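Local coordinates for protein glutathione S-transferase (Sulfitobacter, PDB 4GF0) that probably conjugates glutathione to electrophilic substrates, and binds glutathione at the junction of its thioredoxin-like and helical domains, at residues L102-K113 against Y165-D176. Sequence-based numbering, arbitrary orientation.
Sequences LASTMHVAHAHK and YLFVVCNWLDGD. With GSH (glutathione), chain D.
W172 stacks on H110 and meets H107 obliquely where helix 89-111 packs against helix 162-170 and the chain that follows it, in the all-helical C-terminal domain of the glutathione transferase fold, beside the glutathione pocket. The axes of the segments 102-111 and 165-170 come within 10.7 Å at their closest, at 18°, and large side chains fill the gap. L102 is the first bump: its CB sits over one face of the Y165 ring, while CD1 presses into the groove beside L166 N, 3.5 Å away, a branched, wholly apolar shape suited to that hollow. Small A103 leaves room for the phenol end, its CB 3.3 Å from Y165 OH. Next along, the slim, extended M106 lays CG and SD against V169 CG1, and CE reaches on to L173 CD2. With chi1 at -69°, CG beside its own backbone N, W172 turns its broad indole toward the other helix. One face takes the H110 ring as an offset stack, planes 5° apart. H107 NE2 also lies 3.4 Å from glutathione SG2, and W172 NE1 is hydrogen-bonded to G11 O. D176 closes the far end, its carboxylate offering one oxygen to each partner: OD2 takes H110 ND1 on the syn lone pair, almost straight, holding the imidazole flat over the indole, and OD1 forms a salt bridge with K113 NZ, whose long chain bends at chi3 to arrive there. Near the ligand, a water bridges the polar ends, 2.7 Å from H107 ND1 and 2.6 Å from Y165 OH, and donates to glutathione O12.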
ATOM      1  N   LEU A 102       4.951  -1.279   4.890  1.00 12.56           N
ATOM      2  CA  LEU A 102       6.008  -1.033   3.922  1.00 14.43           C
ATOM      3  C   LEU A 102       5.528  -0.061   2.840  1.00 14.37           C
ATOM      4  O   LEU A 102       6.241   0.883   2.491  1.00 15.90           O
ATOM      5  CB  LEU A 102       6.498  -2.358   3.306  1.00 11.80           C
ATOM      6  CG  LEU A 102       7.186  -3.275   4.335  1.00 11.39           C
ATOM      7  CD1 LEU A 102       7.520  -4.623   3.682  1.00 13.97           C
ATOM      8  CD2 LEU A 102       8.449  -2.650   4.928  1.00 15.95           C
ATOM      9  N   ALA A 103       4.311  -0.268   2.343  1.00 12.60           N
ATOM     10  CA  ALA A 103       3.757   0.577   1.280  1.00 11.92           C
ATOM     11  C   ALA A 103       3.513   2.025   1.699  1.00 14.70           C
ATOM     12  O   ALA A 103       3.716   2.946   0.904  1.00 15.33           O
ATOM     13  CB  ALA A 103       2.449  -0.027   0.742  1.00  9.89           C
ATOM     14  N   SER A 104       3.078   2.225   2.941  1.00 12.91           N
ATOM     15  CA  SER A 104       2.608   3.540   3.399  1.00 13.80           C
ATOM     16  C   SER A 104       3.642   4.312   4.205  1.00 14.27           C
ATOM     17  O   SER A 104       3.551   5.548   4.334  1.00 15.33           O
ATOM     18  CB  SER A 104       1.346   3.368   4.251  1.00 15.10           C
ATOM     19  OG  SER A 104       1.630   2.646   5.445  1.00 20.48           O
ATOM     20  N   THR A 105       4.607   3.601   4.777  1.00 15.14           N
ATOM     21  CA  THR A 105       5.530   4.229   5.721  1.00 14.42           C
ATOM     22  C   THR A 105       6.993   4.040   5.336  1.00 15.38           C
ATOM     23  O   THR A 105       7.717   5.015   5.150  1.00 16.47           O
ATOM     24  CB  THR A 105       5.301   3.715   7.160  1.00 15.62           C
ATOM     25  OG1 THR A 105       3.912   3.835   7.488  1.00 17.56           O
ATOM     26  CG2 THR A 105       6.110   4.534   8.159  1.00 17.97           C
ATOM     27  N   MET A 106       7.440   2.793   5.218  1.00 14.33           N
ATOM     28  CA  MET A 106       8.870   2.571   5.039  1.00 14.63           C
ATOM     29  C   MET A 106       9.342   2.907   3.623  1.00 15.97           C
ATOM     30  O   MET A 106      10.364   3.575   3.452  1.00 16.10           O
ATOM     31  CB  MET A 106       9.271   1.147   5.442  1.00 14.80           C
ATOM     32  CG  MET A 106      10.779   0.975   5.631  1.00 15.47           C
ATOM     33  SD  MET A 106      11.130  -0.544   6.550  1.00 18.67           S
ATOM     34  CE  MET A 106      12.918  -0.518   6.681  1.00 18.65           C
ATOM     35  N   HIS A 107       8.604   2.459   2.605  1.00 14.28           N
ATOM     36  CA  HIS A 107       8.962   2.821   1.236  1.00 14.46           C
ATOM     37  C   HIS A 107       8.822   4.328   1.092  1.00 14.51           C
ATOM     38  O   HIS A 107       9.642   4.979   0.448  1.00 15.86           O
ATOM     39  CB  HIS A 107       8.076   2.097   0.210  1.00 14.98           C
ATOM     40  CG  HIS A 107       8.552   2.227  -1.209  1.00 16.93           C
ATOM     41  ND1 HIS A 107       8.013   1.486  -2.235  1.00 18.09           N
ATOM     42  CD2 HIS A 107       9.506   3.011  -1.765  1.00 19.68           C
ATOM     43  CE1 HIS A 107       8.615   1.806  -3.371  1.00 18.27           C
ATOM     44  NE2 HIS A 107       9.527   2.723  -3.113  1.00 21.50           N
ATOM     45  N   VAL A 108       7.781   4.883   1.706  1.00 15.43           N
ATOM     46  CA  VAL A 108       7.540   6.320   1.633  1.00 17.69           C
ATOM     47  C   VAL A 108       8.699   7.124   2.236  1.00 18.38           C
ATOM     48  O   VAL A 108       9.108   8.139   1.662  1.00 16.70           O
ATOM     49  CB  VAL A 108       6.191   6.706   2.284  1.00 14.36           C
ATOM     50  CG1 VAL A 108       6.081   8.224   2.469  1.00 15.49           C
ATOM     51  CG2 VAL A 108       5.031   6.172   1.437  1.00 14.86           C
ATOM     52  N   ALA A 109       9.238   6.667   3.369  1.00 15.91           N
ATOM     53  CA  ALA A 109      10.414   7.306   3.959  1.00 17.37           C
ATOM     54  C   ALA A 109      11.600   7.261   3.001  1.00 16.96           C
ATOM     55  O   ALA A 109      12.311   8.252   2.829  1.00 19.74           O
ATOM     56  CB  ALA A 109      10.781   6.667   5.302  1.00 16.73           C
ATOM     57  N   HIS A 110      11.815   6.108   2.378  1.00 16.11           N
ATOM     58  CA  HIS A 110      12.913   5.947   1.424  1.00 20.03           C
ATOM     59  C   HIS A 110      12.737   6.876   0.219  1.00 16.78           C
ATOM     60  O   HIS A 110      13.708   7.424  -0.295  1.00 19.95           O
ATOM     61  CB  HIS A 110      12.990   4.494   0.955  1.00 18.34           C
ATOM     62  CG  HIS A 110      13.921   4.272  -0.190  1.00 20.80           C
ATOM     63  ND1 HIS A 110      15.290   4.219  -0.050  1.00 21.03           N
ATOM     64  CD2 HIS A 110      13.676   4.066  -1.516  1.00 21.65           C
ATOM     65  CE1 HIS A 110      15.852   4.002  -1.228  1.00 24.14           C
ATOM     66  NE2 HIS A 110      14.885   3.906  -2.131  1.00 22.25           N
ATOM     67  N   ALA A 111      11.489   7.052  -0.208  1.00 18.77           N
ATOM     68  CA  ALA A 111      11.171   7.815  -1.415  1.00 16.39           C
ATOM     69  C   ALA A 111      11.524   9.284  -1.265  1.00 18.29           C
ATOM     70  O   ALA A 111      11.720   9.984  -2.261  1.00 19.21           O
ATOM     71  CB  ALA A 111       9.696   7.665  -1.767  1.00 20.63           C
ATOM     72  N   HIS A 112      11.615   9.750  -0.026  1.00 16.88           N
ATOM     73  CA  HIS A 112      11.969  11.147   0.217  1.00 18.41           C
ATOM     74  C   HIS A 112      13.440  11.446  -0.060  1.00 24.14           C
ATOM     75  O   HIS A 112      13.855  12.611  -0.058  1.00 23.48           O
ATOM     76  CB  HIS A 112      11.579  11.573   1.637  1.00 18.70           C
ATOM     77  CG  HIS A 112      10.121  11.832   1.802  1.00 16.93           C
ATOM     78  ND1 HIS A 112       9.171  10.821   1.839  1.00 16.36           N
ATOM     79  CD2 HIS A 112       9.427  12.990   1.901  1.00 17.22           C
ATOM     80  CE1 HIS A 112       7.974  11.351   1.978  1.00 19.65           C
ATOM     81  NE2 HIS A 112       8.101  12.669   2.020  1.00 21.44           N
ATOM     82  N   LYS A 113      14.233  10.408  -0.302  1.00 18.82           N
ATOM     83  CA  LYS A 113      15.643  10.616  -0.613  1.00 20.78           C
ATOM     84  C   LYS A 113      15.838  11.209  -2.004  1.00 24.21           C
ATOM     85  O   LYS A 113      16.568  12.192  -2.167  1.00 28.42           O
ATOM     86  CB  LYS A 113      16.442   9.313  -0.485  1.00 23.60           C
ATOM     87  CG  LYS A 113      17.946   9.516  -0.660  1.00 31.88           C
ATOM     88  CD  LYS A 113      18.750   8.300  -0.214  1.00 37.92           C
ATOM     89  CE  LYS A 113      18.739   7.195  -1.246  1.00 44.61           C
ATOM     90  NZ  LYS A 113      19.653   6.078  -0.849  1.00 48.05           N
ATOM     91  N   TYR A 165       8.583  -8.559  -0.021  1.00 13.38           N
ATOM     92  CA  TYR A 165       8.354  -7.136   0.155  1.00 13.16           C
ATOM     93  C   TYR A 165       9.359  -6.565   1.157  1.00 13.80           C
ATOM     94  O   TYR A 165      10.040  -5.574   0.864  1.00 12.26           O
ATOM     95  CB  TYR A 165       6.908  -6.899   0.628  1.00  9.19           C
ATOM     96  CG  TYR A 165       6.296  -5.583   0.224  1.00 10.73           C
ATOM     97  CD1 TYR A 165       7.083  -4.459  -0.021  1.00 14.20           C
ATOM     98  CD2 TYR A 165       4.920  -5.455   0.112  1.00 12.78           C
ATOM     99  CE1 TYR A 165       6.504  -3.234  -0.389  1.00 12.20           C
ATOM    100  CE2 TYR A 165       4.337  -4.256  -0.259  1.00 16.29           C
ATOM    101  CZ  TYR A 165       5.124  -3.151  -0.500  1.00 13.61           C
ATOM    102  OH  TYR A 165       4.508  -1.971  -0.854  1.00 12.42           O
ATOM    103  N   LEU A 166       9.484  -7.199   2.321  1.00 11.75           N
ATOM    104  CA  LEU A 166      10.385  -6.693   3.363  1.00 15.63           C
ATOM    105  C   LEU A 166      11.835  -6.790   2.924  1.00 12.76           C
ATOM    106  O   LEU A 166      12.631  -5.898   3.191  1.00 14.12           O
ATOM    107  CB  LEU A 166      10.184  -7.461   4.673  1.00 15.07           C
ATOM    108  CG  LEU A 166      11.062  -7.000   5.836  1.00 14.96           C
ATOM    109  CD1 LEU A 166      10.717  -5.562   6.222  1.00 14.41           C
ATOM    110  CD2 LEU A 166      10.870  -7.951   7.013  1.00 15.39           C
ATOM    111  N   PHE A 167      12.170  -7.871   2.236  1.00 12.72           N
ATOM    112  CA  PHE A 167      13.544  -8.063   1.783  1.00 16.23           C
ATOM    113  C   PHE A 167      14.017  -6.929   0.872  1.00 13.76           C
ATOM    114  O   PHE A 167      15.100  -6.370   1.061  1.00 15.16           O
ATOM    115  CB  PHE A 167      13.661  -9.393   1.051  1.00 15.51           C
ATOM    116  CG  PHE A 167      15.020  -9.638   0.471  1.00 17.71           C
ATOM    117  CD1 PHE A 167      16.106  -9.867   1.298  1.00 18.91           C
ATOM    118  CD2 PHE A 167      15.207  -9.640  -0.901  1.00 18.10           C
ATOM    119  CE1 PHE A 167      17.376 -10.106   0.761  1.00 22.44           C
ATOM    120  CE2 PHE A 167      16.469  -9.871  -1.444  1.00 20.24           C
ATOM    121  CZ  PHE A 167      17.552 -10.101  -0.609  1.00 21.61           C
ATOM    122  N   VAL A 168      13.216  -6.597  -0.131  1.00 13.02           N
ATOM    123  CA  VAL A 168      13.628  -5.558  -1.064  1.00 15.86           C
ATOM    124  C   VAL A 168      13.738  -4.199  -0.372  1.00 15.84           C
ATOM    125  O   VAL A 168      14.655  -3.427  -0.648  1.00 18.41           O
ATOM    126  CB  VAL A 168      12.707  -5.503  -2.307  1.00 14.85           C
ATOM    127  CG1 VAL A 168      13.071  -4.306  -3.172  1.00 20.07           C
ATOM    128  CG2 VAL A 168      12.842  -6.796  -3.103  1.00 13.14           C
ATOM    129  N   VAL A 169      12.840  -3.918   0.563  1.00 13.59           N
ATOM    130  CA  VAL A 169      12.923  -2.665   1.309  1.00 13.71           C
ATOM    131  C   VAL A 169      14.155  -2.632   2.212  1.00 16.43           C
ATOM    132  O   VAL A 169      14.881  -1.635   2.246  1.00 18.82           O
ATOM    133  CB  VAL A 169      11.650  -2.397   2.134  1.00 13.14           C
ATOM    134  CG1 VAL A 169      11.812  -1.120   2.976  1.00 15.81           C
ATOM    135  CG2 VAL A 169      10.430  -2.283   1.207  1.00 15.19           C
ATOM    136  N   CYS A 170      14.422  -3.724   2.928  1.00 18.92           N
ATOM    137  CA  CYS A 170      15.580  -3.735   3.830  1.00 16.40           C
ATOM    138  C   CYS A 170      16.892  -3.692   3.058  1.00 18.37           C
ATOM    139  O   CYS A 170      17.938  -3.281   3.576  1.00 17.79           O
ATOM    140  CB  CYS A 170      15.537  -4.951   4.758  1.00 17.14           C
ATOM    141  SG  CYS A 170      14.269  -4.813   6.014  1.00 24.66           S
ATOM    142  N   ASN A 171      16.838  -4.098   1.800  1.00 16.64           N
ATOM    143  CA  ASN A 171      18.006  -4.039   0.938  1.00 18.33           C
ATOM    144  C   ASN A 171      18.434  -2.589   0.652  1.00 24.19           C
ATOM    145  O   ASN A 171      19.553  -2.347   0.208  1.00 26.99           O
ATOM    146  CB  ASN A 171      17.733  -4.798  -0.363  1.00 21.19           C
ATOM    147  CG  ASN A 171      18.990  -5.285  -1.017  1.00 35.38           C
ATOM    148  OD1 ASN A 171      19.755  -6.048  -0.426  1.00 38.95           O
ATOM    149  ND2 ASN A 171      19.217  -4.852  -2.254  1.00 41.66           N
ATOM    150  N   TRP A 172      17.535  -1.637   0.915  1.00 19.36           N
ATOM    151  CA  TRP A 172      17.825  -0.209   0.758  1.00 20.10           C
ATOM    152  C   TRP A 172      18.531   0.383   1.975  1.00 20.36           C
ATOM    153  O   TRP A 172      19.066   1.490   1.900  1.00 24.71           O
ATOM    154  CB  TRP A 172      16.533   0.588   0.549  1.00 16.82           C
ATOM    155  CG  TRP A 172      15.837   0.356  -0.744  1.00 20.01           C
ATOM    156  CD1 TRP A 172      16.402   0.010  -1.932  1.00 26.16           C
ATOM    157  CD2 TRP A 172      14.429   0.463  -0.977  1.00 20.99           C
ATOM    158  NE1 TRP A 172      15.425  -0.110  -2.899  1.00 28.82           N
ATOM    159  CE2 TRP A 172      14.208   0.166  -2.337  1.00 23.92           C
ATOM    160  CE3 TRP A 172      13.337   0.784  -0.168  1.00 17.52           C
ATOM    161  CZ2 TRP A 172      12.926   0.175  -2.905  1.00 23.31           C
ATOM    162  CZ3 TRP A 172      12.068   0.797  -0.731  1.00 19.18           C
ATOM    163  CH2 TRP A 172      11.873   0.494  -2.087  1.00 25.26           C
ATOM    164  N   LEU A 173      18.510  -0.324   3.103  1.00 18.56           N
ATOM    165  CA  LEU A 173      18.935   0.289   4.377  1.00 19.29           C
ATOM    166  C   LEU A 173      20.386   0.761   4.397  1.00 23.14           C
ATOM    167  O   LEU A 173      20.660   1.900   4.800  1.00 23.51           O
ATOM    168  CB  LEU A 173      18.653  -0.640   5.561  1.00 19.69           C
ATOM    169  CG  LEU A 173      17.182  -0.793   5.960  1.00 22.07           C
ATOM    170  CD1 LEU A 173      17.008  -1.955   6.928  1.00 24.63           C
ATOM    171  CD2 LEU A 173      16.655   0.500   6.587  1.00 22.02           C
ATOM    172  N   ASP A 174      21.315  -0.095   3.978  1.00 24.12           N
ATOM    173  CA  ASP A 174      22.732   0.277   3.973  1.00 30.28           C
ATOM    174  C   ASP A 174      22.952   1.521   3.117  1.00 27.77           C
ATOM    175  O   ASP A 174      23.620   2.471   3.543  1.00 30.62           O
ATOM    176  CB  ASP A 174      23.601  -0.875   3.459  1.00 42.39           C
ATOM    177  CG  ASP A 174      23.874  -1.929   4.522  1.00 55.88           C
ATOM    178  OD1 ASP A 174      23.571  -1.684   5.708  1.00 51.50           O
ATOM    179  OD2 ASP A 174      24.415  -2.998   4.168  1.00 65.95           O
ATOM    180  N   GLY A 175      22.354   1.514   1.927  1.00 28.46           N
ATOM    181  CA  GLY A 175      22.439   2.628   1.000  1.00 26.62           C
ATOM    182  C   GLY A 175      21.794   3.894   1.531  1.00 30.53           C
ATOM    183  O   GLY A 175      22.160   5.004   1.125  1.00 33.37           O
ATOM    184  N   ASP A 176      20.830   3.739   2.437  1.00 24.20           N
ATOM    185  CA  ASP A 176      20.162   4.890   3.030  1.00 26.51           C
ATOM    186  C   ASP A 176      20.852   5.358   4.309  1.00 27.50           C
ATOM    187  O   ASP A 176      20.379   6.283   4.963  1.00 26.42           O
ATOM    188  CB  ASP A 176      18.672   4.597   3.303  1.00 21.90           C
ATOM    189  CG  ASP A 176      17.832   4.575   2.033  1.00 29.70           C
ATOM    190  OD1 ASP A 176      18.363   4.918   0.954  1.00 29.99           O
ATOM    191  OD2 ASP A 176      16.633   4.222   2.110  1.00 27.45           O
TER
HETATM  192  N1  GSH D 302       3.145   2.451  -4.274  1.00 17.62           N
HETATM  193  CA1 GSH D 302       3.922   1.930  -5.377  1.00 18.42           C
HETATM  194  C1  GSH D 302       4.063   0.447  -5.245  1.00 20.22           C
HETATM  195  O11 GSH D 302       4.079  -0.283  -6.274  1.00 14.13           O
HETATM  196  O12 GSH D 302       4.193  -0.076  -4.106  1.00 17.94           O
HETATM  197  CB1 GSH D 302       5.306   2.534  -5.369  1.00 17.64           C
HETATM  198  CG1 GSH D 302       5.895   2.342  -6.769  1.00 13.14           C
HETATM  199  CD1 GSH D 302       7.180   3.168  -6.893  1.00 16.92           C
HETATM  200  OE1 GSH D 302       7.237   4.321  -6.463  1.00 15.45           O
HETATM  201  N2  GSH D 302       8.343   2.560  -7.531  1.00 16.71           N
HETATM  202  CA2 GSH D 302       9.558   3.326  -7.667  1.00 17.77           C
HETATM  203  C2  GSH D 302       9.494   4.046  -8.988  1.00 19.24           C
HETATM  204  O2  GSH D 302       8.883   3.566  -9.934  1.00 17.38           O
HETATM  205  CB2 GSH D 302      10.760   2.436  -7.644  1.00 18.11           C
HETATM  206  SG2 GSH D 302      10.939   1.704  -6.027  1.00 22.17           S
HETATM  207  N3  GSH D 302      10.143   5.338  -9.170  1.00 16.98           N
HETATM  208  CA3 GSH D 302      10.056   5.984 -10.475  1.00 15.92           C
HETATM  209  C3  GSH D 302       9.868   7.474 -10.340  1.00 25.11           C
HETATM  210  O31 GSH D 302       9.472   7.971  -9.247  1.00 22.91           O
HETATM  211  O32 GSH D 302      10.089   8.235 -11.336  1.00 22.34           O
HETATM  212  O   HOH W   1       5.732  -0.021  -1.991  1.00 15.40           O